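Local coordinates for lipopolysaccharide biosynthesis protein wbpB (PDB 3O9Z) that acts as an NAD-dependent dehydrogenase of lipopolysaccharide sugar biosynthesis, probably on the route to 2,3-diacetamido-2,3-dideoxy-D-mannuronic acid, at residues V129-H135 against L265-V269; A97-K103 against R124-L130; L139-L145 against A193-G197. One frame throughout, in Å; residues are numbered along the deposited sequence. Where two conformers were deposited one is given.

Contact 1: residues V129-H135 against L265-V269; sequences VLQLRVH and LHTEV. With NAD (nicotinamide-adenine-dinucleotide), chain E.
Val129 and Leu130 run extended into a 3-10 turn, Gln131-Val134 (Arg133 N to Leu130 O 3.1 Å). Opposite lies the first turn of helix 266-274, with Leu265 at its N-cap; the nearest CA pairs are Gln131 with Leu265 (5.9 Å) and Val129 with Val269 (6.2 Å). Leu265 (m, t) is the main bump, set in a hollow lined by Gln131, Val134 and His135: its CD1 lies 3.6 Å from Gln131 O. Val269 (t) fills the hollow of Val129, Gln131 and Val134, CG1 3.8 Å from Val129 CA and CG2 4.0 Å from Val134 CG2; beta-branched valines offer short apolar surfaces here. Val129 CG1 makes a CH-pi contact over the His266 ring face, 3.9 Å from its centroid, while His266 NE2 is hydrogen-bonded to Glu102 OE2. Gln131 bends (chi1 p) to pair its amide with the cofactor's carboxamide: Gln131 NE2 to NAD O7N 3.0 Å, OE1 to N7N 2.9 Å. Gln131 and His266 thus line the nicotinamide side of the NAD pocket, at the carboxyl end of the Rossmann sheet.

Contact 2: residues A97-K103 against R124-L130; sequences ANALSEK and RRVYTVL. With NAD (nicotinamide-adenine-dinucleotide), chain E; AKG (2-oxoglutaric acid), chain F.
Val129, Asn98 and Tyr127, the most covered residues here, mark the course of two parallel strands, 98-101 and 126-128, whose axes approach to 4.5 Å at 19°. Ala99 pairs with Val126, Leu100 with Tyr127 and Ser101 with Thr128, CA atoms 4.7-4.8 Å apart. Asn98 opens the ladder with its side chain: at chi1 m, chi2 -9°, OD1 accepts Arg125 N at 2.8 Å, a short amide standing in for a backbone carbonyl. Backbone bonds follow: Ala99 N to Arg125 O 3.0 Å, Tyr127 N to Ala99 O 2.8 Å, Ser101 N to Tyr127 O 2.9 Å and Val129 N to Ser101 O 2.8 Å. The backbone of Tyr127 thus both donates (N) and accepts (O); its side chain (m) packs CB 4.0 Å from Leu100 CD1 on the face covered by helix 266-274. Helix 109-122 links the strands in a beta-alpha-beta crossover of the Rossmann fold, whose strand ends here meet the cofactor. Val129 (t) points toward the first strand; CG2 lies 3.9 Å from Leu100 CD1 and CB 3.8 Å from Glu102 OE1, a compact apolar wedge beside a carboxylate whose OE2 bonds His19 and His266. Thr128 OG1 adds a bond to Ser101 O (3.0 Å), while Ser101 OG turns to Glu102 O (3.0 Å). Lys103 lays CG 3.3 Å from Val129 O, and chi1-chi3 all p curl its long chain before chi4 t extends the tip. Lys103 NZ donates to NAD O2D and to the keto oxygen O5 of 2-oxoglutarate, each at 2.8 Å.

Contact 3: residues L139-L145 against A193-G197; sequences LALKERL and AWLFG
Two helical segments pack side by side, 139-145 within helix 136-146 and 193-197 at the end of helix 186-196, with closest CA atoms Lys142 and Leu195 6.1 Å apart. Helix 186-196 belongs to the C-terminal alpha/beta domain of the Gfo/Idh/MocA family, and helix 136-146 packs beside it against the same sheet (strands 152-160 and 245-251). The second helix stops at Gly197, whose positive phi (83°, psi -157°) would press a CB against the preceding carbonyl; Gly197 N still bonds Ala193 O at 2.8 Å. Leu195 (m, t) projects its branched end between Lys142 and Leu145, CD2 3.4 Å from Lys142 CB and 4.2 Å from Leu145 CD1. Leu145 (m, t) also brings CD1 3.9 Å from Phe196 CE1, extending the apolar contact toward the sheet. At the more exposed end Trp194 (t) offers a broad surface: Leu139 CD2 meets its edge 3.9 Å from CZ2, and Lys142, extended through chi3 and turned at chi4 (m), makes a CH-pi contact, CD 3.9 Å from the six-membered ring centroid.

In the fold
Along the chain, contact 2 closes before contact 1 opens, sharing Val129 and Leu130 with it, and contact 3 is nested inside the loop closed by contact 1. Contacts 1 and 2 have centres about 13 Å apart and both touch NAD; the His266-Glu102 hydrogen bond joins them, tying helix 266-274 to the end of strand 98-101 beside the nicotinamide. Contact 3 is centred about 15 Å from contact 1, which it meets where Arg133 packs on Trp194, and about 22 Å from contact 2 without touching it. The chain therefore passes from the Rossmann sheet through the cofactor-binding turn into helix 136-146, which packs against helix 186-196 of the C-terminal domain, consistent with an NAD site near the domain junction.

Contact 1: residues V129-H135 against L265-V269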
# COMPACT_ATOMS: atom_id res chain seq x y z
N VAL A 129 12.23 9.02 22.65
CA VAL A 129 11.96 7.96 23.62
C VAL A 129 13.19 7.04 23.73
O VAL A 129 13.54 6.30 22.80
CB VAL A 129 10.74 7.10 23.17
CG1 VAL A 129 10.46 5.93 24.14
CG2 VAL A 129 9.54 7.99 23.02
N LEU A 130 13.86 7.13 24.87
CA LEU A 130 14.98 6.25 25.17
C LEU A 130 14.69 5.65 26.54
O LEU A 130 15.15 6.15 27.57
CB LEU A 130 16.31 7.03 25.22
CG LEU A 130 16.77 7.43 23.82
CD1 LEU A 130 17.71 8.66 23.82
CD2 LEU A 130 17.32 6.27 23.03
N GLN A 131 13.84 4.63 26.61
CA GLN A 131 13.38 4.21 27.93
C GLN A 131 14.45 3.60 28.81
O GLN A 131 14.22 3.49 30.00
CB GLN A 131 12.16 3.29 27.81
CG GLN A 131 12.46 1.87 27.38
CD GLN A 131 12.13 1.57 25.93
OE1 GLN A 131 11.67 0.45 25.62
NE2 GLN A 131 12.28 2.54 25.04
N LEU A 132 15.57 3.15 28.25
CA LEU A 132 16.61 2.66 29.16
C LEU A 132 17.11 3.73 30.12
O LEU A 132 17.56 3.43 31.24
CB LEU A 132 17.77 2.02 28.38
CG LEU A 132 17.44 0.74 27.62
CD1 LEU A 132 18.74 0.15 27.05
CD2 LEU A 132 16.77 -0.23 28.55
N ARG A 133 17.01 5.00 29.72
CA ARG A 133 17.47 6.08 30.61
C ARG A 133 16.54 6.31 31.80
O ARG A 133 16.89 7.07 32.72
CB ARG A 133 17.68 7.39 29.85
CG ARG A 133 18.72 7.29 28.77
CD ARG A 133 19.03 8.67 28.22
NE ARG A 133 19.99 8.68 27.14
CZ ARG A 133 20.81 9.70 26.91
NH1 ARG A 133 20.78 10.76 27.71
NH2 ARG A 133 21.63 9.67 25.88
N VAL A 134 15.36 5.69 31.79
CA VAL A 134 14.50 5.72 32.97
C VAL A 134 14.34 4.34 33.63
O VAL A 134 13.54 4.14 34.55
CB VAL A 134 13.13 6.39 32.66
CG1 VAL A 134 13.38 7.79 32.11
CG2 VAL A 134 12.32 5.56 31.64
N HIS A 135 15.10 3.36 33.15
CA HIS A 135 15.03 2.05 33.78
C HIS A 135 15.66 2.08 35.16
O HIS A 135 16.81 2.46 35.28
CB HIS A 135 15.77 1.04 32.90
CG HIS A 135 15.50 -0.39 33.28
ND1 HIS A 135 15.86 -0.91 34.50
CD2 HIS A 135 14.88 -1.39 32.62
CE1 HIS A 135 15.50 -2.19 34.56
NE2 HIS A 135 14.90 -2.50 33.43
N LEU A 265 7.84 1.37 30.43
CA LEU A 265 8.42 2.70 30.73
C LEU A 265 8.09 3.89 29.81
O LEU A 265 8.63 5.00 29.94
CB LEU A 265 9.95 2.58 30.74
CG LEU A 265 10.51 1.66 31.80
CD1 LEU A 265 11.91 1.11 31.43
CD2 LEU A 265 10.54 2.37 33.14
N HIS A 266 7.21 3.72 28.82
CA HIS A 266 6.91 4.84 27.94
C HIS A 266 6.22 6.00 28.68
O HIS A 266 6.41 7.15 28.33
CB HIS A 266 6.05 4.39 26.75
CG HIS A 266 6.85 3.86 25.60
ND1 HIS A 266 7.75 2.82 25.74
CD2 HIS A 266 6.92 4.26 24.31
CE1 HIS A 266 8.31 2.57 24.56
NE2 HIS A 266 7.81 3.42 23.68
N THR A 267 5.39 5.67 29.66
CA THR A 267 4.66 6.76 30.31
C THR A 267 5.65 7.64 31.09
O THR A 267 5.60 8.87 31.02
CB THR A 267 3.59 6.19 31.24
OG1 THR A 267 2.58 5.54 30.45
CG2 THR A 267 2.98 7.31 32.09
N GLU A 268 6.63 6.99 31.71
CA GLU A 268 7.70 7.76 32.34
C GLU A 268 8.56 8.64 31.42
O GLU A 268 8.86 9.78 31.74
CB GLU A 268 8.55 6.83 33.20
CG GLU A 268 9.72 7.54 33.88
CD GLU A 268 9.30 8.53 34.94
OE1 GLU A 268 8.16 8.43 35.47
OE2 GLU A 268 10.16 9.39 35.26
N VAL A 269 8.93 8.19 30.21
CA VAL A 269 9.50 9.09 29.24
C VAL A 269 8.61 10.30 28.97
O VAL A 269 9.09 11.40 28.76
CB VAL A 269 9.84 8.29 27.96
CG1 VAL A 269 10.40 9.17 26.88
CG2 VAL A 269 10.84 7.19 28.34
PA NAD E . 5.28 -1.12 12.89
O1A NAD E . 4.49 -2.05 13.74
O2A NAD E . 5.80 -1.53 11.50
O5B NAD E . 4.30 0.11 12.78
C5B NAD E . 4.74 1.15 11.95
C4B NAD E . 3.53 2.04 11.60
O4B NAD E . 3.95 3.23 10.89
C3B NAD E . 2.62 1.26 10.60
O3B NAD E . 1.27 1.16 11.08
C2B NAD E . 2.75 2.04 9.27
O2B NAD E . 1.58 2.02 8.44
C1B NAD E . 2.96 3.46 9.88
N9A NAD E . 3.52 4.39 8.86
C8A NAD E . 4.19 4.22 7.69
N7A NAD E . 4.43 5.39 7.11
C5A NAD E . 3.82 6.36 7.87
C6A NAD E . 3.68 7.80 7.78
N6A NAD E . 4.19 8.47 6.70
N1A NAD E . 3.02 8.32 8.81
C2A NAD E . 2.49 7.75 9.88
N3A NAD E . 2.58 6.39 9.97
C4A NAD E . 3.25 5.76 9.01
O3 NAD E . 6.54 -0.62 13.72
PN NAD E . 6.75 -0.36 15.25
O1N NAD E . 7.45 -1.57 15.86
O2N NAD E . 5.48 0.14 15.87
O5D NAD E . 7.92 0.73 15.27
C5D NAD E . 7.45 2.05 15.17
C4D NAD E . 8.59 2.95 15.69
O4D NAD E . 8.67 2.67 17.11
C3D NAD E . 9.98 2.69 15.08
O3D NAD E . 10.67 3.98 15.13
C2D NAD E . 10.61 1.79 16.15
O2D NAD E . 12.03 1.92 16.20
C1D NAD E . 9.98 2.21 17.48
N1N NAD E . 9.94 1.13 18.47
C2N NAD E . 10.36 1.36 19.69
C3N NAD E . 10.35 0.43 20.71
C7N NAD E . 10.94 0.85 22.00
O7N NAD E . 11.01 2.05 22.33
N7N NAD E . 11.24 -0.15 22.81
C4N NAD E . 9.83 -0.84 20.42
C5N NAD E . 9.31 -1.02 19.13
C6N NAD E . 9.34 -0.03 18.16

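Contact 2: residues A97-K103 against R124-L130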
# COMPACT_ATOMS: atom_id res chain seq x y z
N ALA A 97 4.83 22.94 16.64
CA ALA A 97 4.69 21.97 17.72
C ALA A 97 6.10 21.39 18.02
O ALA A 97 7.01 21.44 17.17
CB ALA A 97 3.80 20.77 17.26
N ASN A 98 6.21 20.88 19.23
CA ASN A 98 7.41 20.13 19.63
C ASN A 98 7.20 18.72 19.08
O ASN A 98 6.11 18.38 18.61
CB ASN A 98 7.53 20.07 21.16
CG ASN A 98 8.06 21.40 21.78
OD1 ASN A 98 8.50 22.33 21.14
ND2 ASN A 98 8.12 21.40 23.07
N ALA A 99 8.26 17.93 19.13
CA ALA A 99 8.22 16.54 18.66
C ALA A 99 8.67 15.62 19.75
O ALA A 99 9.65 15.91 20.48
CB ALA A 99 9.10 16.40 17.44
N LEU A 100 8.03 14.46 19.82
CA LEU A 100 8.51 13.41 20.68
C LEU A 100 8.56 12.16 19.82
O LEU A 100 7.52 11.53 19.56
CB LEU A 100 7.64 13.14 21.89
CG LEU A 100 8.01 11.97 22.82
CD1 LEU A 100 9.54 11.90 23.12
CD2 LEU A 100 7.18 11.85 24.09
N SER A 101 9.76 11.81 19.42
CA SER A 101 9.92 10.74 18.45
C SER A 101 10.42 9.46 19.11
O SER A 101 11.24 9.47 20.02
CB SER A 101 10.95 11.15 17.42
OG SER A 101 11.14 10.18 16.41
N GLU A 102 9.88 8.33 18.63
CA GLU A 102 10.51 7.05 18.96
C GLU A 102 11.99 7.07 18.61
O GLU A 102 12.45 7.79 17.72
CB GLU A 102 9.79 5.90 18.25
CG GLU A 102 8.62 5.36 19.04
CD GLU A 102 9.02 4.65 20.32
OE1 GLU A 102 10.28 4.42 20.48
OE2 GLU A 102 8.16 4.29 21.14
N LYS A 103 12.71 6.13 19.23
CA LYS A 103 14.09 5.84 18.83
C LYS A 103 14.13 5.12 17.48
O LYS A 103 13.14 4.50 17.06
CB LYS A 103 14.85 5.06 19.92
CG LYS A 103 14.11 3.89 20.58
CD LYS A 103 13.57 2.77 19.64
CE LYS A 103 14.67 2.02 18.89
NZ LYS A 103 13.94 0.98 18.04
N ARG A 124 10.99 25.76 18.69
CA ARG A 124 10.41 24.54 19.24
C ARG A 124 11.54 23.55 19.54
O ARG A 124 12.71 23.79 19.16
CB ARG A 124 9.47 23.90 18.21
CG ARG A 124 8.43 24.88 17.69
CD ARG A 124 7.54 25.37 18.79
NE ARG A 124 6.59 26.35 18.27
CZ ARG A 124 5.53 26.84 18.90
NH1 ARG A 124 4.79 27.80 18.34
NH2 ARG A 124 5.31 26.47 20.17
N ARG A 125 11.15 22.45 20.19
CA ARG A 125 12.11 21.42 20.65
C ARG A 125 11.78 20.02 20.13
O ARG A 125 10.60 19.64 20.01
CB ARG A 125 12.17 21.39 22.16
CG ARG A 125 12.79 22.70 22.76
CD ARG A 125 14.24 22.96 22.35
NE ARG A 125 15.13 21.83 22.63
CZ ARG A 125 15.58 21.48 23.83
NH1 ARG A 125 16.38 20.42 23.95
NH2 ARG A 125 15.28 22.18 24.91
N VAL A 126 12.85 19.24 19.97
CA VAL A 126 12.80 17.84 19.54
C VAL A 126 13.23 16.94 20.68
O VAL A 126 14.37 17.09 21.15
CB VAL A 126 13.73 17.65 18.37
CG1 VAL A 126 13.60 16.19 17.84
CG2 VAL A 126 13.43 18.69 17.28
N TYR A 127 12.38 15.99 21.07
CA TYR A 127 12.68 14.97 22.06
C TYR A 127 12.48 13.53 21.61
O TYR A 127 11.90 13.32 20.56
CB TYR A 127 11.87 15.18 23.31
CG TYR A 127 12.10 16.56 23.89
CD1 TYR A 127 13.26 16.83 24.58
CD2 TYR A 127 11.18 17.58 23.72
CE1 TYR A 127 13.50 18.08 25.12
CE2 TYR A 127 11.40 18.85 24.29
CZ TYR A 127 12.57 19.07 24.99
OH TYR A 127 12.84 20.31 25.55
N THR A 128 13.05 12.58 22.34
CA THR A 128 13.02 11.18 21.90
C THR A 128 12.74 10.20 23.03
O THR A 128 12.93 10.45 24.22
CB THR A 128 14.29 10.84 21.07
OG1 THR A 128 14.18 9.58 20.39
CG2 THR A 128 15.48 10.81 21.98
N VAL A 129 12.23 9.02 22.65
CA VAL A 129 11.96 7.96 23.62
C VAL A 129 13.19 7.04 23.73
O VAL A 129 13.54 6.30 22.80
CB VAL A 129 10.74 7.10 23.17
CG1 VAL A 129 10.46 5.93 24.14
CG2 VAL A 129 9.54 7.99 23.02
N LEU A 130 13.86 7.13 24.87
CA LEU A 130 14.98 6.25 25.17
C LEU A 130 14.69 5.65 26.54
O LEU A 130 15.15 6.15 27.57
CB LEU A 130 16.31 7.03 25.22
CG LEU A 130 16.77 7.43 23.82
CD1 LEU A 130 17.71 8.66 23.82
CD2 LEU A 130 17.32 6.27 23.03
PA NAD E . 5.28 -1.12 12.89
O1A NAD E . 4.49 -2.05 13.74
O2A NAD E . 5.80 -1.53 11.50
O5B NAD E . 4.30 0.11 12.78
C5B NAD E . 4.74 1.15 11.95
C4B NAD E . 3.53 2.04 11.60
O4B NAD E . 3.95 3.23 10.89
C3B NAD E . 2.62 1.26 10.60
O3B NAD E . 1.27 1.16 11.08
C2B NAD E . 2.75 2.04 9.27
O2B NAD E . 1.58 2.02 8.44
C1B NAD E . 2.96 3.46 9.88
N9A NAD E . 3.52 4.39 8.86
C8A NAD E . 4.19 4.22 7.69
N7A NAD E . 4.43 5.39 7.11
C5A NAD E . 3.82 6.36 7.87
C6A NAD E . 3.68 7.80 7.78
N6A NAD E . 4.19 8.47 6.70
N1A NAD E . 3.02 8.32 8.81
C2A NAD E . 2.49 7.75 9.88
N3A NAD E . 2.58 6.39 9.97
C4A NAD E . 3.25 5.76 9.01
O3 NAD E . 6.54 -0.62 13.72
PN NAD E . 6.75 -0.36 15.25
O1N NAD E . 7.45 -1.57 15.86
O2N NAD E . 5.48 0.14 15.87
O5D NAD E . 7.92 0.73 15.27
C5D NAD E . 7.45 2.05 15.17
C4D NAD E . 8.59 2.95 15.69
O4D NAD E . 8.67 2.67 17.11
C3D NAD E . 9.98 2.69 15.08
O3D NAD E . 10.67 3.98 15.13
C2D NAD E . 10.61 1.79 16.15
O2D NAD E . 12.03 1.92 16.20
C1D NAD E . 9.98 2.21 17.48
N1N NAD E . 9.94 1.13 18.47
C2N NAD E . 10.36 1.36 19.69
C3N NAD E . 10.35 0.43 20.71
C7N NAD E . 10.94 0.85 22.00
O7N NAD E . 11.01 2.05 22.33
N7N NAD E . 11.24 -0.15 22.81
C4N NAD E . 9.83 -0.84 20.42
C5N NAD E . 9.31 -1.02 19.13
C6N NAD E . 9.34 -0.03 18.16
C1 AKG F . 12.33 -2.34 18.56
O1 AKG F . 11.88 -3.49 18.30
O2 AKG F . 12.34 -1.45 17.70
C2 AKG F . 12.76 -1.95 19.88
O5 AKG F . 13.17 -0.81 20.05
C3 AKG F . 12.72 -2.93 21.02
C4 AKG F . 14.10 -3.57 21.13
C5 AKG F . 14.17 -4.71 22.13
O3 AKG F . 13.29 -5.59 22.11
O4 AKG F . 15.10 -4.75 22.94

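Contact 3: residues L139-L145 against A193-G197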
# COMPACT_ATOMS: atom_id res chain seq x y z
N LEU A 139 19.44 3.40 36.04
CA LEU A 139 19.66 4.60 36.83
C LEU A 139 20.52 4.28 38.06
O LEU A 139 21.40 5.07 38.41
CB LEU A 139 18.34 5.23 37.23
CG LEU A 139 17.57 6.03 36.19
CD1 LEU A 139 16.10 6.18 36.62
CD2 LEU A 139 18.23 7.38 35.97
N ALA A 140 20.26 3.16 38.71
CA ALA A 140 21.02 2.75 39.90
C ALA A 140 22.49 2.49 39.52
O ALA A 140 23.43 2.92 40.20
CB ALA A 140 20.37 1.52 40.54
N LEU A 141 22.69 1.77 38.41
CA LEU A 141 24.03 1.53 37.88
C LEU A 141 24.79 2.82 37.61
O LEU A 141 25.99 2.93 37.96
CB LEU A 141 23.93 0.68 36.61
CG LEU A 141 25.24 0.40 35.85
CD1 LEU A 141 26.27 -0.26 36.78
CD2 LEU A 141 24.91 -0.56 34.70
N LYS A 142 24.14 3.79 36.98
CA LYS A 142 24.78 5.03 36.65
C LYS A 142 25.24 5.76 37.91
O LYS A 142 26.32 6.34 37.95
CB LYS A 142 23.88 5.90 35.78
CG LYS A 142 24.52 7.23 35.45
CD LYS A 142 23.67 8.10 34.56
CE LYS A 142 24.51 9.15 33.85
NZ LYS A 142 24.70 10.30 34.77
N GLU A 143 24.43 5.68 38.97
CA GLU A 143 24.83 6.33 40.21
C GLU A 143 26.07 5.68 40.79
O GLU A 143 26.99 6.38 41.24
CB GLU A 143 23.67 6.30 41.21
CG GLU A 143 22.59 7.27 40.81
CD GLU A 143 23.17 8.63 40.49
OE1 GLU A 143 23.60 9.31 41.45
OE2 GLU A 143 23.21 9.02 39.30
N ARG A 144 26.11 4.35 40.79
CA ARG A 144 27.24 3.62 41.35
C ARG A 144 28.51 3.92 40.57
O ARG A 144 29.59 4.01 41.16
CB ARG A 144 27.01 2.11 41.36
CG ARG A 144 25.91 1.60 42.30
CD ARG A 144 25.93 0.09 42.43
NE ARG A 144 25.76 -0.64 41.17
CZ ARG A 144 24.58 -0.96 40.65
NH1 ARG A 144 23.46 -0.55 41.24
NH2 ARG A 144 24.51 -1.63 39.52
N LEU A 145 28.40 4.08 39.25
CA LEU A 145 29.56 4.38 38.41
C LEU A 145 30.15 5.77 38.66
O LEU A 145 31.36 5.96 38.55
CB LEU A 145 29.20 4.23 36.93
CG LEU A 145 29.05 2.77 36.50
CD1 LEU A 145 28.24 2.70 35.19
CD2 LEU A 145 30.40 2.10 36.34
N ALA A 193 26.61 5.50 25.72
CA ALA A 193 27.00 6.91 25.61
C ALA A 193 26.58 7.66 26.87
O ALA A 193 27.33 8.52 27.38
CB ALA A 193 26.38 7.54 24.32
N TRP A 194 25.37 7.40 27.34
CA TRP A 194 24.87 8.02 28.57
C TRP A 194 25.75 7.69 29.79
O TRP A 194 26.08 8.59 30.58
CB TRP A 194 23.43 7.51 28.79
CG TRP A 194 22.70 7.99 29.98
CD1 TRP A 194 22.41 9.29 30.32
CD2 TRP A 194 22.01 7.16 30.93
NE1 TRP A 194 21.62 9.30 31.45
CE2 TRP A 194 21.33 8.01 31.81
CE3 TRP A 194 21.86 5.78 31.07
CZ2 TRP A 194 20.57 7.52 32.89
CZ3 TRP A 194 21.09 5.29 32.12
CH2 TRP A 194 20.46 6.16 33.02
N LEU A 195 26.16 6.43 29.93
CA LEU A 195 27.01 6.04 31.06
C LEU A 195 28.47 6.46 30.88
O LEU A 195 29.09 6.86 31.87
CB LEU A 195 26.96 4.54 31.24
CG LEU A 195 25.59 3.93 31.57
CD1 LEU A 195 25.71 2.40 31.58
CD2 LEU A 195 25.10 4.44 32.94
N PHE A 196 28.99 6.38 29.67
CA PHE A 196 30.44 6.35 29.46
C PHE A 196 30.97 7.38 28.48
O PHE A 196 32.17 7.44 28.22
CB PHE A 196 30.91 4.96 29.04
CG PHE A 196 30.55 3.86 29.99
CD1 PHE A 196 30.98 3.90 31.31
CD2 PHE A 196 29.79 2.79 29.57
CE1 PHE A 196 30.67 2.86 32.19
CE2 PHE A 196 29.47 1.75 30.41
CZ PHE A 196 29.90 1.78 31.74
N GLY A 197 30.10 8.19 27.90
CA GLY A 197 30.57 9.22 26.98
C GLY A 197 30.84 8.88 25.53
O GLY A 197 30.28 7.93 24.99